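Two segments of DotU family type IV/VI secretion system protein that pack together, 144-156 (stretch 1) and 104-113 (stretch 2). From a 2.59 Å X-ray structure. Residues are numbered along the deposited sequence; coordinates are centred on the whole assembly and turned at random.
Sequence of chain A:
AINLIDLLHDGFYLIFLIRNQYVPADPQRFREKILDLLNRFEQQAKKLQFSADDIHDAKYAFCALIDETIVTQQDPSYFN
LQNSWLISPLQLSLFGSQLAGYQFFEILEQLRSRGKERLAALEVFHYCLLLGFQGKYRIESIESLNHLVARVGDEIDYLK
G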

ATOM      1  N   SER A 144       1.070   9.716 -17.273  1.00 58.53           N
ATOM      2  CA  SER A 144       1.110   8.287 -17.545  1.00 53.23           C
ATOM      3  C   SER A 144       0.554   7.508 -16.363  1.00 47.10           C
ATOM      4  O   SER A 144      -0.026   6.433 -16.543  1.00 48.87           O
ATOM      5  CB  SER A 144       2.533   7.841 -17.882  1.00 61.99           C
ATOM      6  OG  SER A 144       2.572   6.466 -18.206  1.00 70.42           O
ATOM      7  N   LEU A 145       0.707   8.035 -15.147  1.00 45.94           N
ATOM      8  CA  LEU A 145       0.229   7.295 -13.987  1.00 40.59           C
ATOM      9  C   LEU A 145      -1.278   7.444 -13.807  1.00 38.49           C
ATOM     10  O   LEU A 145      -1.961   6.475 -13.464  1.00 37.50           O
ATOM     11  CB  LEU A 145       0.960   7.761 -12.730  1.00 39.72           C
ATOM     12  CG  LEU A 145       0.430   7.167 -11.427  1.00 33.03           C
ATOM     13  CD1 LEU A 145       0.843   5.699 -11.290  1.00 32.78           C
ATOM     14  CD2 LEU A 145       0.918   7.985 -10.256  1.00 34.47           C
ATOM     15  N   ASN A 146      -1.835   8.616 -14.095  1.00 41.87           N
ATOM     16  CA  ASN A 146      -3.286   8.736 -14.021  1.00 39.65           C
ATOM     17  C   ASN A 146      -3.971   7.833 -15.034  1.00 40.88           C
ATOM     18  O   ASN A 146      -4.983   7.192 -14.720  1.00 38.31           O
ATOM     19  CB  ASN A 146      -3.700  10.192 -14.209  1.00 36.47           C
ATOM     20  CG  ASN A 146      -3.369  11.057 -13.009  1.00 38.31           C
ATOM     21  OD1 ASN A 146      -2.982  10.566 -11.933  1.00 37.69           O
ATOM     22  ND2 ASN A 146      -3.462  12.366 -13.206  1.00 35.80           N
ATOM     23  N   HIS A 147      -3.437   7.746 -16.252  1.00 46.25           N
ATOM     24  CA  HIS A 147      -4.088   6.846 -17.197  1.00 45.68           C
ATOM     25  C   HIS A 147      -3.963   5.400 -16.738  1.00 40.84           C
ATOM     26  O   HIS A 147      -4.884   4.611 -16.938  1.00 39.95           O
ATOM     27  CB  HIS A 147      -3.595   7.069 -18.626  1.00 50.44           C
ATOM     28  CG  HIS A 147      -4.693   6.945 -19.625  1.00 67.46           C
ATOM     29  ND1 HIS A 147      -4.553   7.236 -20.960  1.00 76.53           N
ATOM     30  CD2 HIS A 147      -5.989   6.581 -19.459  1.00 74.42           C
ATOM     31  CE1 HIS A 147      -5.717   7.048 -21.574  1.00 85.73           C
ATOM     32  NE2 HIS A 147      -6.607   6.644 -20.686  1.00 83.45           N
ATOM     33  N   LEU A 148      -2.849   5.030 -16.105  1.00 41.89           N
ATOM     34  CA  LEU A 148      -2.749   3.655 -15.608  1.00 37.48           C
ATOM     35  C   LEU A 148      -3.764   3.395 -14.505  1.00 35.23           C
ATOM     36  O   LEU A 148      -4.435   2.353 -14.501  1.00 32.73           O
ATOM     37  CB  LEU A 148      -1.344   3.351 -15.101  1.00 29.74           C
ATOM     38  CG  LEU A 148      -1.207   2.165 -14.141  1.00 28.33           C
ATOM     39  CD1 LEU A 148      -1.463   0.877 -14.844  1.00 28.50           C
ATOM     40  CD2 LEU A 148       0.194   2.157 -13.609  1.00 27.93           C
ATOM     41  N   VAL A 149      -3.930   4.355 -13.590  1.00 36.95           N
ATOM     42  CA  VAL A 149      -4.916   4.204 -12.528  1.00 28.34           C
ATOM     43  C   VAL A 149      -6.311   4.111 -13.117  1.00 33.80           C
ATOM     44  O   VAL A 149      -7.145   3.329 -12.651  1.00 37.87           O
ATOM     45  CB  VAL A 149      -4.806   5.373 -11.533  1.00 33.00           C
ATOM     46  CG1 VAL A 149      -5.826   5.209 -10.413  1.00 27.58           C
ATOM     47  CG2 VAL A 149      -3.388   5.454 -10.968  1.00 27.42           C
ATOM     48  N   ALA A 150      -6.573   4.885 -14.172  1.00 30.56           N
ATOM     49  CA  ALA A 150      -7.903   4.907 -14.759  1.00 31.60           C
ATOM     50  C   ALA A 150      -8.298   3.552 -15.326  1.00 38.77           C
ATOM     51  O   ALA A 150      -9.433   3.101 -15.133  1.00 47.45           O
ATOM     52  CB  ALA A 150      -7.966   5.976 -15.845  1.00 33.31           C
ATOM     53  N   ARG A 151      -7.374   2.878 -16.019  1.00 33.33           N
ATOM     54  CA  ARG A 151      -7.715   1.625 -16.695  1.00 31.63           C
ATOM     55  C   ARG A 151      -7.645   0.405 -15.806  1.00 37.56           C
ATOM     56  O   ARG A 151      -8.404  -0.547 -16.022  1.00 47.78           O
ATOM     57  CB  ARG A 151      -6.811   1.369 -17.884  1.00 32.28           C
ATOM     58  CG  ARG A 151      -6.195   2.579 -18.457  1.00 33.28           C
ATOM     59  CD  ARG A 151      -5.178   2.232 -19.457  1.00 37.28           C
ATOM     60  NE  ARG A 151      -4.902   3.382 -20.326  1.00 40.46           N
ATOM     61  CZ  ARG A 151      -4.092   3.381 -21.377  1.00 44.26           C
ATOM     62  NH1 ARG A 151      -3.491   2.275 -21.724  1.00 49.74           N
ATOM     63  NH2 ARG A 151      -3.939   4.488 -22.063  1.00 42.56           N
ATOM     64  N   VAL A 152      -6.738   0.378 -14.835  1.00 29.22           N
ATOM     65  CA  VAL A 152      -6.835  -0.685 -13.854  1.00 28.27           C
ATOM     66  C   VAL A 152      -8.180  -0.594 -13.162  1.00 38.71           C
ATOM     67  O   VAL A 152      -8.823  -1.611 -12.877  1.00 40.21           O
ATOM     68  CB  VAL A 152      -5.667  -0.609 -12.861  1.00 30.50           C
ATOM     69  CG1 VAL A 152      -5.744  -1.730 -11.854  1.00 28.61           C
ATOM     70  CG2 VAL A 152      -4.356  -0.682 -13.599  1.00 27.38           C
ATOM     71  N   GLY A 153      -8.656   0.633 -12.950  1.00 28.76           N
ATOM     72  CA  GLY A 153      -9.988   0.829 -12.413  1.00 42.64           C
ATOM     73  C   GLY A 153     -11.067   0.325 -13.346  1.00 41.49           C
ATOM     74  O   GLY A 153     -12.089  -0.210 -12.900  1.00 37.84           O
ATOM     75  N   ASP A 154     -10.860   0.515 -14.658  1.00 45.92           N
ATOM     76  CA  ASP A 154     -11.806   0.031 -15.659  1.00 38.77           C
ATOM     77  C   ASP A 154     -11.841  -1.487 -15.690  1.00 31.97           C
ATOM     78  O   ASP A 154     -12.918  -2.084 -15.817  1.00 37.65           O
ATOM     79  CB  ASP A 154     -11.418   0.519 -17.063  1.00 43.24           C
ATOM     80  CG  ASP A 154     -11.630   2.018 -17.270  1.00 54.37           C
ATOM     81  OD1 ASP A 154     -12.541   2.606 -16.640  1.00 52.39           O
ATOM     82  OD2 ASP A 154     -10.899   2.601 -18.111  1.00 59.32           O
ATOM     83  N   GLU A 155     -10.665  -2.127 -15.598  1.00 40.10           N
ATOM     84  CA  GLU A 155     -10.590  -3.590 -15.638  1.00 33.52           C
ATOM     85  C   GLU A 155     -11.270  -4.205 -14.427  1.00 32.21           C
ATOM     86  O   GLU A 155     -11.909  -5.254 -14.533  1.00 38.89           O
ATOM     87  CB  GLU A 155      -9.138  -4.046 -15.744  1.00 30.20           C
ATOM     88  CG  GLU A 155      -8.606  -3.839 -17.121  1.00 30.96           C
ATOM     89  CD  GLU A 155      -7.178  -3.357 -17.141  1.00 35.27           C
ATOM     90  OE1 GLU A 155      -6.378  -3.712 -16.229  1.00 29.49           O
ATOM     91  OE2 GLU A 155      -6.882  -2.571 -18.067  1.00 36.02           O
ATOM     92  N   ILE A 156     -11.141  -3.572 -13.267  1.00 29.87           N
ATOM     93  CA  ILE A 156     -11.853  -4.059 -12.098  1.00 29.84           C
ATOM     94  C   ILE A 156     -13.357  -3.915 -12.295  1.00 41.87           C
ATOM     95  O   ILE A 156     -14.122  -4.831 -11.975  1.00 45.08           O
ATOM     96  CB  ILE A 156     -11.358  -3.342 -10.835  1.00 38.40           C
ATOM     97  CG1 ILE A 156      -9.877  -3.685 -10.620  1.00 27.88           C
ATOM     98  CG2 ILE A 156     -12.202  -3.784  -9.654  1.00 31.09           C
ATOM     99  CD1 ILE A 156      -9.268  -3.006  -9.435  1.00 27.02           C
TER
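Stretch 2, residues 104-113: FFEILEQLRS

Stretch 2 is helical throughout, as is stretch 1, and both helices extend beyond the residues given here. They run in the same general direction, crossing at 29°, with axes 11.5 Å apart at closest approach. Side chains therefore make the contact. The backbones come nearer toward the C-terminal end: CA of L148 lies 10.2 Å from CA of F105, but CA of V152 lies 7.4 Å from CA of R112.

Within each helix the backbone makes i to i+4 hydrogen bonds, from L108 N to F104 O in stretch 2 and from L148 N to S144 O in stretch 1 onward. In stretch 2, L108 N bonds F104 O at 3.0 Å and R112 N bonds L108 O at 2.9 Å. No backbone hydrogen bond joins the helices.

The polar link is R112 with E155, a two-pronged salt bridge. R112 NE donates to E155 OE1 at 2.8 Å, and R112 NH2 donates to E155 OE2 at 2.9 Å. Both bonds are nearly straight, and each carboxylate oxygen has its own donor. R112 NH1 makes a weak bond to E109 OE1 at 3.3 Å, within stretch 2. V152 CG2 covers one face of the guanidinium, 3.7 Å from R112 NE.

Most of the other close contacts are between apolar side chains. L148 CD2 lies 3.6 Å from F105 CE1, and L145 CD1 4.0 Å from F105 CZ. L108 CD2 meets L148 CD1 at 4.1 Å; L108 CD1 meets V152 CG1 at 4.2 Å.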

ATOM      1  N   PHE A 104       6.258  -2.793  -7.333  1.00 27.38           N
ATOM      2  CA  PHE A 104       4.811  -2.646  -7.170  1.00 31.98           C
ATOM      3  C   PHE A 104       4.112  -2.752  -8.525  1.00 36.15           C
ATOM      4  O   PHE A 104       3.012  -3.313  -8.627  1.00 34.89           O
ATOM      5  CB  PHE A 104       4.531  -1.303  -6.476  1.00 28.63           C
ATOM      6  CG  PHE A 104       3.074  -0.924  -6.343  1.00 27.29           C
ATOM      7  CD1 PHE A 104       2.304  -0.554  -7.449  1.00 31.03           C
ATOM      8  CD2 PHE A 104       2.486  -0.867  -5.082  1.00 28.04           C
ATOM      9  CE1 PHE A 104       0.968  -0.172  -7.305  1.00 23.16           C
ATOM     10  CE2 PHE A 104       1.138  -0.476  -4.932  1.00 27.12           C
ATOM     11  CZ  PHE A 104       0.388  -0.134  -6.050  1.00 23.89           C
ATOM     12  N   PHE A 105       4.744  -2.224  -9.582  1.00 36.56           N
ATOM     13  CA  PHE A 105       4.148  -2.210 -10.912  1.00 25.78           C
ATOM     14  C   PHE A 105       4.375  -3.497 -11.685  1.00 35.48           C
ATOM     15  O   PHE A 105       3.568  -3.802 -12.566  1.00 26.83           O
ATOM     16  CB  PHE A 105       4.644  -0.981 -11.682  1.00 26.58           C
ATOM     17  CG  PHE A 105       4.124   0.334 -11.100  1.00 37.97           C
ATOM     18  CD1 PHE A 105       2.771   0.664 -11.202  1.00 31.21           C
ATOM     19  CD2 PHE A 105       4.967   1.199 -10.414  1.00 26.06           C
ATOM     20  CE1 PHE A 105       2.275   1.837 -10.666  1.00 33.30           C
ATOM     21  CE2 PHE A 105       4.477   2.369  -9.873  1.00 41.68           C
ATOM     22  CZ  PHE A 105       3.120   2.693  -9.998  1.00 38.49           C
ATOM     23  N   GLU A 106       5.444  -4.249 -11.384  1.00 37.71           N
ATOM     24  CA  GLU A 106       5.604  -5.607 -11.910  1.00 31.03           C
ATOM     25  C   GLU A 106       4.523  -6.532 -11.366  1.00 32.86           C
ATOM     26  O   GLU A 106       3.894  -7.280 -12.120  1.00 39.96           O
ATOM     27  CB  GLU A 106       6.987  -6.135 -11.536  1.00 27.86           C
ATOM     28  CG  GLU A 106       8.091  -5.207 -11.957  1.00 28.58           C
ATOM     29  CD  GLU A 106       9.432  -5.908 -12.137  1.00 59.39           C
ATOM     30  OE1 GLU A 106      10.261  -5.435 -12.954  1.00 59.33           O
ATOM     31  OE2 GLU A 106       9.694  -6.902 -11.418  1.00 49.71           O
ATOM     32  N   ILE A 107       4.301  -6.488 -10.044  1.00 31.25           N
ATOM     33  CA  ILE A 107       3.246  -7.277  -9.400  1.00 31.92           C
ATOM     34  C   ILE A 107       1.870  -6.850  -9.912  1.00 31.90           C
ATOM     35  O   ILE A 107       0.955  -7.674 -10.077  1.00 32.36           O
ATOM     36  CB  ILE A 107       3.355  -7.172  -7.862  1.00 27.60           C
ATOM     37  CG1 ILE A 107       4.764  -7.618  -7.399  1.00 27.02           C
ATOM     38  CG2 ILE A 107       2.233  -7.967  -7.188  1.00 24.87           C
ATOM     39  CD1 ILE A 107       5.073  -7.446  -5.920  1.00 24.82           C
ATOM     40  N   LEU A 108       1.700  -5.561 -10.173  1.00 34.95           N
ATOM     41  CA  LEU A 108       0.410  -5.106 -10.671  1.00 30.08           C
ATOM     42  C   LEU A 108       0.134  -5.689 -12.048  1.00 32.17           C
ATOM     43  O   LEU A 108      -0.985  -6.140 -12.315  1.00 31.93           O
ATOM     44  CB  LEU A 108       0.376  -3.575 -10.705  1.00 25.03           C
ATOM     45  CG  LEU A 108      -0.838  -2.902 -11.338  1.00 26.45           C
ATOM     46  CD1 LEU A 108      -2.016  -3.008 -10.381  1.00 27.04           C
ATOM     47  CD2 LEU A 108      -0.531  -1.459 -11.641  1.00 25.55           C
ATOM     48  N   GLU A 109       1.169  -5.788 -12.901  1.00 36.09           N
ATOM     49  CA  GLU A 109       0.968  -6.332 -14.245  1.00 27.75           C
ATOM     50  C   GLU A 109       0.676  -7.826 -14.205  1.00 35.54           C
ATOM     51  O   GLU A 109      -0.023  -8.350 -15.086  1.00 38.70           O
ATOM     52  CB  GLU A 109       2.198  -6.077 -15.127  1.00 33.29           C
ATOM     53  CG  GLU A 109       2.713  -4.647 -15.208  1.00 38.41           C
ATOM     54  CD  GLU A 109       1.769  -3.686 -15.910  1.00 52.84           C
ATOM     55  OE1 GLU A 109       0.744  -4.123 -16.450  1.00 54.67           O
ATOM     56  OE2 GLU A 109       2.035  -2.459 -15.896  1.00 66.41           O
ATOM     57  N   GLN A 110       1.222  -8.533 -13.203  1.00 34.84           N
ATOM     58  CA  GLN A 110       0.887  -9.941 -13.013  1.00 37.88           C
ATOM     59  C   GLN A 110      -0.577 -10.117 -12.624  1.00 41.49           C
ATOM     60  O   GLN A 110      -1.222 -11.075 -13.069  1.00 38.31           O
ATOM     61  CB  GLN A 110       1.779 -10.578 -11.947  1.00 39.30           C
ATOM     62  CG  GLN A 110       3.262 -10.551 -12.242  1.00 47.97           C
ATOM     63  CD  GLN A 110       4.079 -11.143 -11.089  1.00 60.52           C
ATOM     64  OE1 GLN A 110       4.598 -10.420 -10.215  1.00 53.79           O
ATOM     65  NE2 GLN A 110       4.196 -12.472 -11.086  1.00 66.08           N
ATOM     66  N   LEU A 111      -1.116  -9.202 -11.786  1.00 47.88           N
ATOM     67  CA  LEU A 111      -2.495  -9.327 -11.304  1.00 26.97           C
ATOM     68  C   LEU A 111      -3.511  -8.888 -12.339  1.00 27.37           C
ATOM     69  O   LEU A 111      -4.618  -9.441 -12.392  1.00 31.16           O
ATOM     70  CB  LEU A 111      -2.732  -8.527 -10.032  1.00 33.45           C
ATOM     71  CG  LEU A 111      -1.792  -8.661  -8.869  1.00 31.22           C
ATOM     72  CD1 LEU A 111      -2.089  -7.545  -7.804  1.00 24.93           C
ATOM     73  CD2 LEU A 111      -1.964 -10.086  -8.383  1.00 30.77           C
ATOM     74  N   ARG A 112      -3.178  -7.869 -13.137  1.00 32.15           N
ATOM     75  CA  ARG A 112      -4.056  -7.508 -14.240  1.00 34.69           C
ATOM     76  C   ARG A 112      -4.206  -8.701 -15.170  1.00 40.71           C
ATOM     77  O   ARG A 112      -5.306  -8.996 -15.653  1.00 49.46           O
ATOM     78  CB  ARG A 112      -3.490  -6.303 -15.000  1.00 28.16           C
ATOM     79  CG  ARG A 112      -3.405  -5.005 -14.222  1.00 27.47           C
ATOM     80  CD  ARG A 112      -2.709  -3.883 -15.003  1.00 27.90           C
ATOM     81  NE  ARG A 112      -3.560  -3.359 -16.075  1.00 46.81           N
ATOM     82  CZ  ARG A 112      -3.141  -2.578 -17.070  1.00 29.74           C
ATOM     83  NH1 ARG A 112      -1.873  -2.208 -17.140  1.00 29.84           N
ATOM     84  NH2 ARG A 112      -3.999  -2.167 -17.997  1.00 30.73           N
ATOM     85  N   SER A 113      -3.100  -9.421 -15.398  1.00 35.07           N
ATOM     86  CA  SER A 113      -3.101 -10.592 -16.274  1.00 35.14           C
ATOM     87  C   SER A 113      -3.940 -11.730 -15.699  1.00 36.78           C
ATOM     88  O   SER A 113      -4.557 -12.498 -16.449  1.00 35.09           O
ATOM     89  CB  SER A 113      -1.669 -11.068 -16.505  1.00 34.89           C
ATOM     90  OG  SER A 113      -1.204 -11.820 -15.398  1.00 32.42           O
TER